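Regulatory protein SWI6 (Saccharomyces cerevisiae, PDB 2XFV) serves, as the full-length protein whose amino-terminal domain this is, as the shared subunit of the yeast SBF and MBF complexes, which drive cell-cycle-dependent transcription. Local coordinates at residues L9-I15 with I46-P51; I15-T20 with H32-I36; H27-F33 with E78-L83. All coordinates share one frame; numbering follows the deposited sequence. Where two conformers were deposited one is given.

Contact 1: residues L9-I15 with I46-P51; sequences LGPHNEI and INETNP
Ile15 meets the 46-51 loop with the end of its side chain: CD1 lies 3.6 Å from Thr49 O and is packed as well against the carbonyl oxygens of Ile46 and Asn47, while CB of Thr49 leans on it obliquely. Leu9 packs on Ile46; their side chains cross at about a right angle and meet through their CD1 methyls at 3.9 Å. Asn47 ND2 comes 3.7 Å from Leu9 CD1 and lies near Gly10 N. At the outer end, CG of Glu14 rests 3.5 Å from CG of Pro51. Segment 9-15 turns the beta hairpin of strands 2-9 and 15-22: a type I turn runs from Gly10 to Asn13, and a classic bulge sets Glu14 and Ile15 opposite Leu9. No hydrogen bond crosses the contact; two side-chain bonds shape the loops from within. Glu14 bends back at chi2 (-90°), and its OE1 takes the N-H of His12 at 2.9 Å, on the syn side but tilted 32° out of the carboxylate plane. Gly10 passes beside that carboxylate; its backbone torsions would jam a CB against the preceding carbonyl oxygen. In the 46-51 loop, Ile46 O accepts from both N and OG1 of Thr49, the hydroxyl at 2.6 Å.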
loop_
_atom_site.group_PDB
_atom_site.type_symbol
_atom_site.label_atom_id
_atom_site.label_comp_id
_atom_site.label_asym_id
_atom_site.label_seq_id
_atom_site.Cartn_x
_atom_site.Cartn_y
_atom_site.Cartn_z
ATOM N N LEU A 9 -5.570 -7.437 15.138
ATOM C CA LEU A 9 -5.584 -6.054 15.613
ATOM C C LEU A 9 -6.618 -5.861 16.713
ATOM O O LEU A 9 -7.207 -6.827 17.199
ATOM C CB LEU A 9 -5.845 -5.079 14.457
ATOM C CG LEU A 9 -7.073 -5.372 13.604
ATOM C CD1 LEU A 9 -7.854 -4.103 13.319
ATOM C CD2 LEU A 9 -6.649 -6.055 12.314
ATOM N N GLY A 10 -6.839 -4.609 17.102
ATOM C CA GLY A 10 -7.692 -4.308 18.239
ATOM C C GLY A 10 -6.902 -4.280 19.538
ATOM O O GLY A 10 -5.785 -4.804 19.612
ATOM N N PRO A 11 -7.486 -3.678 20.585
ATOM C CA PRO A 11 -6.772 -3.451 21.847
ATOM C C PRO A 11 -6.317 -4.742 22.533
ATOM O O PRO A 11 -5.380 -4.704 23.325
ATOM C CB PRO A 11 -7.799 -2.696 22.707
ATOM C CG PRO A 11 -9.115 -3.014 22.117
ATOM C CD PRO A 11 -8.877 -3.195 20.637
ATOM N N HIS A 12 -6.950 -5.869 22.217
ATOM C CA HIS A 12 -6.558 -7.141 22.815
ATOM C C HIS A 12 -6.201 -8.191 21.759
ATOM O O HIS A 12 -6.234 -9.388 22.039
ATOM C CB HIS A 12 -7.668 -7.661 23.735
ATOM C CG HIS A 12 -8.054 -6.697 24.812
ATOM N ND1 HIS A 12 -9.199 -5.931 24.752
ATOM C CD2 HIS A 12 -7.440 -6.365 25.972
ATOM C CE1 HIS A 12 -9.274 -5.171 25.829
ATOM N NE2 HIS A 12 -8.220 -5.416 26.586
ATOM N N ASN A 13 -5.849 -7.732 20.557
ATOM C CA ASN A 13 -5.508 -8.615 19.443
ATOM C C ASN A 13 -6.632 -9.607 19.181
ATOM O O ASN A 13 -6.382 -10.767 18.854
ATOM C CB ASN A 13 -4.194 -9.359 19.721
ATOM C CG ASN A 13 -3.011 -8.414 19.878
ATOM O OD1 ASN A 13 -2.173 -8.581 20.768
ATOM N ND2 ASN A 13 -2.945 -7.413 19.018
ATOM N N GLU A 14 -7.867 -9.134 19.326
ATOM C CA GLU A 14 -9.041 -9.999 19.222
ATOM C C GLU A 14 -9.676 -10.000 17.815
ATOM O O GLU A 14 -10.565 -10.810 17.522
ATOM C CB GLU A 14 -10.073 -9.605 20.292
ATOM C CG GLU A 14 -10.866 -8.309 20.000
ATOM C CD GLU A 14 -10.220 -7.031 20.549
ATOM O OE1 GLU A 14 -8.999 -6.832 20.394
ATOM O OE2 GLU A 14 -10.953 -6.205 21.122
ATOM N N ILE A 15 -9.218 -9.101 16.947
ATOM C CA ILE A 15 -9.789 -8.984 15.604
ATOM C C ILE A 15 -8.845 -9.540 14.552
ATOM O O ILE A 15 -7.784 -8.970 14.303
ATOM C CB ILE A 15 -10.081 -7.512 15.231
ATOM C CG1 ILE A 15 -10.926 -6.830 16.302
ATOM C CG2 ILE A 15 -10.780 -7.438 13.880
ATOM C CD1 ILE A 15 -10.779 -5.316 16.291
ATOM N N ILE A 46 -11.493 0.862 12.696
ATOM C CA ILE A 46 -11.527 -0.592 12.601
ATOM C C ILE A 46 -11.161 -1.292 13.903
ATOM O O ILE A 46 -11.457 -2.490 14.078
ATOM C CB ILE A 46 -10.639 -1.115 11.453
ATOM C CG1 ILE A 46 -9.170 -0.774 11.706
ATOM C CG2 ILE A 46 -11.103 -0.526 10.118
ATOM C CD1 ILE A 46 -8.240 -1.336 10.645
ATOM N N ASN A 47 -10.515 -0.559 14.813
ATOM C CA ASN A 47 -10.102 -1.143 16.088
ATOM C C ASN A 47 -11.279 -1.442 17.008
ATOM O O ASN A 47 -11.110 -2.100 18.029
ATOM C CB ASN A 47 -9.073 -0.262 16.808
ATOM C CG ASN A 47 -7.785 -0.117 16.024
ATOM O OD1 ASN A 47 -7.310 0.993 15.787
ATOM N ND2 ASN A 47 -7.225 -1.239 15.597
ATOM N N GLU A 48 -12.468 -0.954 16.657
ATOM C CA GLU A 48 -13.649 -1.288 17.450
ATOM C C GLU A 48 -14.552 -2.324 16.775
ATOM O O GLU A 48 -15.702 -2.513 17.185
ATOM C CB GLU A 48 -14.436 -0.034 17.859
ATOM C CG GLU A 48 -15.005 0.787 16.716
ATOM C CD GLU A 48 -15.669 2.073 17.202
ATOM O OE1 GLU A 48 -15.972 2.169 18.410
ATOM O OE2 GLU A 48 -15.885 2.986 16.376
ATOM N N THR A 49 -14.022 -3.003 15.757
ATOM C CA THR A 49 -14.731 -4.125 15.134
ATOM C C THR A 49 -15.109 -5.156 16.186
ATOM O O THR A 49 -14.298 -5.530 17.038
ATOM C CB THR A 49 -13.894 -4.814 14.029
ATOM O OG1 THR A 49 -13.493 -3.839 13.061
ATOM C CG2 THR A 49 -14.713 -5.909 13.314
ATOM N N ASN A 50 -16.356 -5.603 16.136
ATOM C CA ASN A 50 -16.824 -6.631 17.051
ATOM C C ASN A 50 -16.406 -7.985 16.497
ATOM O O ASN A 50 -16.796 -8.349 15.392
ATOM C CB ASN A 50 -18.347 -6.545 17.185
ATOM C CG ASN A 50 -18.902 -7.467 18.258
ATOM O OD1 ASN A 50 -18.272 -8.455 18.639
ATOM N ND2 ASN A 50 -20.096 -7.146 18.746
ATOM N N PRO A 51 -15.594 -8.734 17.257
ATOM C CA PRO A 51 -15.152 -10.050 16.785
ATOM C C PRO A 51 -16.341 -10.987 16.561
ATOM O O PRO A 51 -16.236 -11.943 15.789
ATOM C CB PRO A 51 -14.287 -10.576 17.942
ATOM C CG PRO A 51 -13.945 -9.382 18.763
ATOM C CD PRO A 51 -15.082 -8.421 18.603
#

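Contact 2: residues I15-T20 with H32-I36; sequences IPLTLT and HFLPI
Strand 15-20 runs past the turn that leads into helix 34-43, and the two backbones come nearest at Thr18 and His32, with CA atoms 5.8 Å apart. No direct backbone hydrogen bond joins them. One water fills that role: it donates to Pro16 O and to His32 O, the latter at 2.8 Å, and accepts the N-H of Thr18. The His32 ring turns one face to Thr18, whose CB sits over its centre, 3.8 Å from the ring centroid, a CH-pi contact. With His32 CG anti to the carbonyl carbon (chi1 -65°), the ring extends along the strand until its NE2 edge reaches Thr20 OG1 at 3.1 Å. That bond is weak, bent to 120° at the hydrogen, and the hydroxyl has a stronger partner in Glu4. A leucine in place of His32 would probably leave Thr18 without its ring face and Thr20 without this second polar neighbour. Further into the core, Leu17 CD1 sits over one face of the Phe33 ring and also touches His32 O, at 3.4 Å. CD2 of Leu19 approaches CZ of the same ring at 3.5 Å, while CD1 of Ile36 touches both Ile15 CG2 and Leu17 CB, 4.0 Å from each. This is core packing of the Swi6 N-terminal domain, hairpin against helix start. Strand 2-9 pairs with this strand along its edge, Leu90 of helix 83-92 and Phe99 pack on Leu17, and Cys86 of that helix meets Phe33.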
loop_
_atom_site.group_PDB
_atom_site.type_symbol
_atom_site.label_atom_id
_atom_site.label_comp_id
_atom_site.label_asym_id
_atom_site.label_seq_id
_atom_site.Cartn_x
_atom_site.Cartn_y
_atom_site.Cartn_z
ATOM N N ILE A 15 -9.218 -9.101 16.947
ATOM C CA ILE A 15 -9.789 -8.984 15.604
ATOM C C ILE A 15 -8.845 -9.540 14.552
ATOM O O ILE A 15 -7.784 -8.970 14.303
ATOM C CB ILE A 15 -10.081 -7.512 15.231
ATOM C CG1 ILE A 15 -10.926 -6.830 16.302
ATOM C CG2 ILE A 15 -10.780 -7.438 13.880
ATOM C CD1 ILE A 15 -10.779 -5.316 16.291
ATOM N N PRO A 16 -9.225 -10.658 13.916
ATOM C CA PRO A 16 -8.360 -11.240 12.886
ATOM C C PRO A 16 -8.631 -10.695 11.488
ATOM O O PRO A 16 -9.780 -10.450 11.114
ATOM C CB PRO A 16 -8.754 -12.718 12.922
ATOM C CG PRO A 16 -10.223 -12.680 13.248
ATOM C CD PRO A 16 -10.419 -11.487 14.169
ATOM N N LEU A 17 -7.571 -10.511 10.712
ATOM C CA LEU A 17 -7.730 -10.366 9.270
ATOM C C LEU A 17 -6.934 -11.484 8.610
ATOM O O LEU A 17 -5.716 -11.561 8.780
ATOM C CB LEU A 17 -7.294 -8.985 8.750
ATOM C CG LEU A 17 -7.465 -8.870 7.220
ATOM C CD1 LEU A 17 -8.907 -9.247 6.769
ATOM C CD2 LEU A 17 -7.072 -7.479 6.702
ATOM N N THR A 18 -7.634 -12.361 7.890
ATOM C CA THR A 18 -6.998 -13.473 7.177
ATOM C C THR A 18 -6.966 -13.213 5.668
ATOM O O THR A 18 -8.006 -12.961 5.047
ATOM C CB THR A 18 -7.739 -14.805 7.437
ATOM O OG1 THR A 18 -7.745 -15.081 8.842
ATOM C CG2 THR A 18 -7.059 -15.971 6.706
ATOM N N LEU A 19 -5.771 -13.257 5.082
ATOM C CA LEU A 19 -5.642 -13.261 3.624
ATOM C C LEU A 19 -5.517 -14.708 3.150
ATOM O O LEU A 19 -4.564 -15.406 3.487
ATOM C CB LEU A 19 -4.431 -12.442 3.165
ATOM C CG LEU A 19 -4.400 -10.994 3.664
ATOM C CD1 LEU A 19 -3.187 -10.236 3.089
ATOM C CD2 LEU A 19 -5.704 -10.266 3.314
ATOM N N THR A 20 -6.502 -15.152 2.382
ATOM C CA THR A 20 -6.535 -16.500 1.822
ATOM C C THR A 20 -6.445 -16.378 0.306
ATOM O O THR A 20 -7.353 -15.827 -0.324
ATOM C CB THR A 20 -7.847 -17.230 2.217
ATOM O OG1 THR A 20 -7.934 -17.331 3.649
ATOM C CG2 THR A 20 -7.904 -18.652 1.611
ATOM N N HIS A 32 -13.357 -12.768 4.512
ATOM C CA HIS A 32 -12.468 -12.353 5.606
ATOM C C HIS A 32 -12.390 -10.837 5.826
ATOM O O HIS A 32 -12.068 -10.387 6.920
ATOM C CB HIS A 32 -11.038 -12.890 5.393
ATOM C CG HIS A 32 -10.938 -14.386 5.443
ATOM N ND1 HIS A 32 -11.661 -15.152 6.331
ATOM C CD2 HIS A 32 -10.183 -15.253 4.726
ATOM C CE1 HIS A 32 -11.363 -16.429 6.154
ATOM N NE2 HIS A 32 -10.471 -16.518 5.184
ATOM N N PHE A 33 -12.668 -10.063 4.781
ATOM C CA PHE A 33 -12.585 -8.604 4.847
ATOM C C PHE A 33 -13.850 -7.954 5.402
ATOM O O PHE A 33 -13.825 -6.790 5.806
ATOM C CB PHE A 33 -12.361 -8.018 3.437
ATOM C CG PHE A 33 -10.963 -8.188 2.908
ATOM C CD1 PHE A 33 -9.998 -7.212 3.141
ATOM C CD2 PHE A 33 -10.621 -9.305 2.148
ATOM C CE1 PHE A 33 -8.702 -7.357 2.646
ATOM C CE2 PHE A 33 -9.328 -9.452 1.643
ATOM C CZ PHE A 33 -8.374 -8.482 1.897
ATOM N N LEU A 34 -14.964 -8.681 5.410
ATOM C CA LEU A 34 -16.262 -8.022 5.618
ATOM C C LEU A 34 -16.510 -7.394 7.002
ATOM O O LEU A 34 -17.028 -6.272 7.080
ATOM C CB LEU A 34 -17.428 -8.929 5.190
ATOM C CG LEU A 34 -17.379 -9.349 3.713
ATOM C CD1 LEU A 34 -18.534 -10.308 3.402
ATOM C CD2 LEU A 34 -17.418 -8.134 2.781
ATOM N N PRO A 35 -16.175 -8.107 8.096
ATOM C CA PRO A 35 -16.391 -7.465 9.407
ATOM C C PRO A 35 -15.658 -6.127 9.577
ATOM O O PRO A 35 -16.255 -5.147 10.043
ATOM C CB PRO A 35 -15.860 -8.510 10.401
ATOM C CG PRO A 35 -16.126 -9.828 9.708
ATOM C CD PRO A 35 -15.866 -9.547 8.227
ATOM N N ILE A 36 -14.385 -6.085 9.196
ATOM C CA ILE A 36 -13.602 -4.857 9.282
ATOM C C ILE A 36 -14.107 -3.789 8.316
ATOM O O ILE A 36 -14.151 -2.608 8.649
ATOM C CB ILE A 36 -12.096 -5.141 9.055
ATOM C CG1 ILE A 36 -11.508 -5.821 10.305
ATOM C CG2 ILE A 36 -11.336 -3.859 8.742
ATOM C CD1 ILE A 36 -10.138 -6.445 10.075
HETATM O O HOH W 1 -10.711 -12.090 8.719
#

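Contact 3: residues H27-F33 with E78-L83; sequences HFLLKHF and ELWIEL
Leu29 CG stands anti to the backbone N (chi1 -160°), which swings CD1 over one face of the Trp80 indole, 3.7 Å from the centroid of the six-membered ring, a CH-pi contact. Trp80 CG is anti to its carbonyl carbon (chi1 -62°), laying the indole along the Phe28-Leu29 backbone, with CE3 3.4 Å from Leu29 N; NE1 is hydrogen-bonded to Asp74 OD2. The main chains pair through Phe28 N to Ile81 O, Ile81 N to Phe28 O at 2.8 Å, and Leu30 N to Leu79 O. A water joins Leu79 O to Lys31 N. On the sheet face of Phe28 and Ile81, Ile81 CG2 meets Leu30 CD1 at 3.9 Å, while its CD1 reaches CE2 of Phe33. Phe28 lies beside Leu83, whose CD1 comes to the ring edge at CE2. At the margin, a second water bridges His27 NE2 and Glu82 OE2. Phe28 and Leu83 also face the second subunit, where Phe105 of that chain meets the Phe28 ring edge-to-face and its Phe103 packs on Leu83. The pairing places 28-29 in a small antiparallel sheet in the order 28-29, 79-81, 72-73, and Glu82 occupies the N-cap position of helix 83-92; the family belongs to the helix-turn-helix clan, and a small sheet set against helices is consistent with its winged members.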
loop_
_atom_site.group_PDB
_atom_site.type_symbol
_atom_site.label_atom_id
_atom_site.label_comp_id
_atom_site.label_asym_id
_atom_site.label_seq_id
_atom_site.Cartn_x
_atom_site.Cartn_y
_atom_site.Cartn_z
ATOM N N HIS A 27 -6.522 -14.975 -6.790
ATOM C CA HIS A 27 -7.529 -14.174 -6.075
ATOM C C HIS A 27 -7.546 -14.467 -4.572
ATOM O O HIS A 27 -7.018 -15.499 -4.133
ATOM C CB HIS A 27 -8.917 -14.439 -6.666
ATOM C CG HIS A 27 -8.996 -14.187 -8.146
ATOM N ND1 HIS A 27 -9.960 -14.763 -8.946
ATOM C CD2 HIS A 27 -8.229 -13.429 -8.963
ATOM C CE1 HIS A 27 -9.780 -14.372 -10.199
ATOM N NE2 HIS A 27 -8.741 -13.559 -10.237
ATOM N N PHE A 28 -8.161 -13.560 -3.808
ATOM C CA PHE A 28 -8.233 -13.637 -2.339
ATOM C C PHE A 28 -9.684 -13.766 -1.892
ATOM O O PHE A 28 -10.569 -13.176 -2.491
ATOM C CB PHE A 28 -7.645 -12.357 -1.714
ATOM C CG PHE A 28 -6.155 -12.233 -1.876
ATOM C CD1 PHE A 28 -5.304 -12.624 -0.849
ATOM C CD2 PHE A 28 -5.609 -11.741 -3.057
ATOM C CE1 PHE A 28 -3.920 -12.504 -0.986
ATOM C CE2 PHE A 28 -4.236 -11.638 -3.215
ATOM C CZ PHE A 28 -3.388 -12.014 -2.183
ATOM N N LEU A 29 -9.937 -14.515 -0.822
ATOM C CA LEU A 29 -11.307 -14.734 -0.365
ATOM C C LEU A 29 -11.926 -13.459 0.206
ATOM O O LEU A 29 -11.355 -12.831 1.106
ATOM C CB LEU A 29 -11.310 -15.849 0.698
ATOM C CG LEU A 29 -12.602 -16.595 1.010
ATOM C CD1 LEU A 29 -13.148 -17.320 -0.235
ATOM C CD2 LEU A 29 -12.353 -17.584 2.184
ATOM N N LEU A 30 -13.103 -13.083 -0.302
ATOM C CA LEU A 30 -13.758 -11.836 0.124
ATOM C C LEU A 30 -14.191 -11.860 1.585
ATOM O O LEU A 30 -14.065 -10.858 2.298
ATOM C CB LEU A 30 -14.991 -11.548 -0.743
ATOM C CG LEU A 30 -15.853 -10.345 -0.309
ATOM C CD1 LEU A 30 -15.070 -9.034 -0.470
ATOM C CD2 LEU A 30 -17.190 -10.280 -1.092
ATOM N N LYS A 31 -14.735 -12.988 2.038
ATOM C CA LYS A 31 -15.477 -12.971 3.305
ATOM C C LYS A 31 -14.654 -12.453 4.490
ATOM O O LYS A 31 -15.198 -11.790 5.383
ATOM C CB LYS A 31 -16.055 -14.354 3.645
ATOM C CG LYS A 31 -14.996 -15.384 3.962
ATOM C CD LYS A 31 -15.490 -16.450 4.939
ATOM C CE LYS A 31 -16.431 -17.431 4.285
ATOM N NZ LYS A 31 -16.601 -18.658 5.116
ATOM N N HIS A 32 -13.357 -12.768 4.512
ATOM C CA HIS A 32 -12.468 -12.353 5.606
ATOM C C HIS A 32 -12.390 -10.837 5.826
ATOM O O HIS A 32 -12.068 -10.387 6.920
ATOM C CB HIS A 32 -11.038 -12.890 5.393
ATOM C CG HIS A 32 -10.938 -14.386 5.443
ATOM N ND1 HIS A 32 -11.661 -15.152 6.331
ATOM C CD2 HIS A 32 -10.183 -15.253 4.726
ATOM C CE1 HIS A 32 -11.363 -16.429 6.154
ATOM N NE2 HIS A 32 -10.471 -16.518 5.184
ATOM N N PHE A 33 -12.668 -10.063 4.781
ATOM C CA PHE A 33 -12.585 -8.604 4.847
ATOM C C PHE A 33 -13.850 -7.954 5.402
ATOM O O PHE A 33 -13.825 -6.790 5.806
ATOM C CB PHE A 33 -12.361 -8.018 3.437
ATOM C CG PHE A 33 -10.963 -8.188 2.908
ATOM C CD1 PHE A 33 -9.998 -7.212 3.141
ATOM C CD2 PHE A 33 -10.621 -9.305 2.148
ATOM C CE1 PHE A 33 -8.702 -7.357 2.646
ATOM C CE2 PHE A 33 -9.328 -9.452 1.643
ATOM C CZ PHE A 33 -8.374 -8.482 1.897
ATOM N N GLU A 78 -18.747 -19.229 -3.958
ATOM C CA GLU A 78 -17.945 -18.414 -3.020
ATOM C C GLU A 78 -17.317 -17.246 -3.774
ATOM O O GLU A 78 -16.940 -17.394 -4.953
ATOM C CB GLU A 78 -16.831 -19.240 -2.322
ATOM C CG GLU A 78 -17.127 -19.694 -0.877
ATOM C CD GLU A 78 -15.878 -20.150 -0.074
ATOM O OE1 GLU A 78 -15.656 -19.627 1.044
ATOM O OE2 GLU A 78 -15.130 -21.041 -0.531
ATOM N N LEU A 79 -17.180 -16.108 -3.095
ATOM C CA LEU A 79 -16.726 -14.861 -3.716
ATOM C C LEU A 79 -15.265 -14.521 -3.438
ATOM O O LEU A 79 -14.798 -14.667 -2.302
ATOM C CB LEU A 79 -17.613 -13.691 -3.264
ATOM C CG LEU A 79 -19.114 -13.875 -3.535
ATOM C CD1 LEU A 79 -19.872 -12.619 -3.084
ATOM C CD2 LEU A 79 -19.370 -14.165 -5.029
ATOM N N TRP A 80 -14.573 -14.047 -4.482
ATOM C CA TRP A 80 -13.140 -13.762 -4.449
ATOM C C TRP A 80 -12.850 -12.373 -5.039
ATOM O O TRP A 80 -13.627 -11.874 -5.858
ATOM C CB TRP A 80 -12.391 -14.830 -5.266
ATOM C CG TRP A 80 -12.551 -16.238 -4.706
ATOM C CD1 TRP A 80 -13.620 -17.084 -4.891
ATOM C CD2 TRP A 80 -11.595 -16.962 -3.912
ATOM N NE1 TRP A 80 -13.396 -18.290 -4.222
ATOM C CE2 TRP A 80 -12.156 -18.241 -3.635
ATOM C CE3 TRP A 80 -10.310 -16.662 -3.423
ATOM C CZ2 TRP A 80 -11.479 -19.209 -2.869
ATOM C CZ3 TRP A 80 -9.639 -17.628 -2.657
ATOM C CH2 TRP A 80 -10.224 -18.889 -2.400
ATOM N N ILE A 81 -11.736 -11.757 -4.640
ATOM C CA ILE A 81 -11.333 -10.466 -5.216
ATOM C C ILE A 81 -9.943 -10.523 -5.857
ATOM O O ILE A 81 -9.134 -11.385 -5.521
ATOM C CB ILE A 81 -11.355 -9.323 -4.169
ATOM C CG1 ILE A 81 -10.384 -9.621 -3.011
ATOM C CG2 ILE A 81 -12.789 -9.088 -3.680
ATOM C CD1 ILE A 81 -10.228 -8.433 -2.002
ATOM N N GLU A 82 -9.664 -9.600 -6.780
ATOM C CA GLU A 82 -8.359 -9.568 -7.439
ATOM C C GLU A 82 -7.252 -9.112 -6.495
ATOM O O GLU A 82 -7.514 -8.439 -5.507
ATOM C CB GLU A 82 -8.399 -8.643 -8.662
ATOM C CG GLU A 82 -9.458 -9.070 -9.665
ATOM C CD GLU A 82 -9.042 -8.870 -11.099
ATOM O OE1 GLU A 82 -8.691 -7.727 -11.464
ATOM O OE2 GLU A 82 -9.080 -9.861 -11.864
ATOM N N LEU A 83 -6.019 -9.488 -6.816
ATOM C CA LEU A 83 -4.838 -9.054 -6.064
ATOM C C LEU A 83 -4.786 -7.539 -5.910
ATOM O O LEU A 83 -4.501 -7.022 -4.831
ATOM C CB LEU A 83 -3.568 -9.529 -6.786
ATOM C CG LEU A 83 -2.204 -8.940 -6.385
ATOM C CD1 LEU A 83 -1.800 -9.362 -4.969
ATOM C CD2 LEU A 83 -1.133 -9.349 -7.396
HETATM O O HOH W 2 -8.077 -12.354 -12.755
HETATM O O HOH W 3 -15.779 -15.024 0.251
#

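Overall arrangement
From the N terminus, strand 2-9 turns into strand 15-22 at the hairpin of contact 1, which closes a long loop by meeting the segment after helix 34-43. Contact 2 is nested inside that loop, bringing strand 15-20 against the start of the same helix; the two contacts share Ile15 and touch where Ile46 packs on Ile36. The first segment of contact 3 overlaps the second segment of contact 2, sharing His32 and Phe33, and reaches past helix 57-67 to strand 79-81, so its loop crosses that of contact 1, about 21 Å away between centres. Thr20 O, probably hydrogen-bonded to Leu29 N, links the long hairpin with the small sheet.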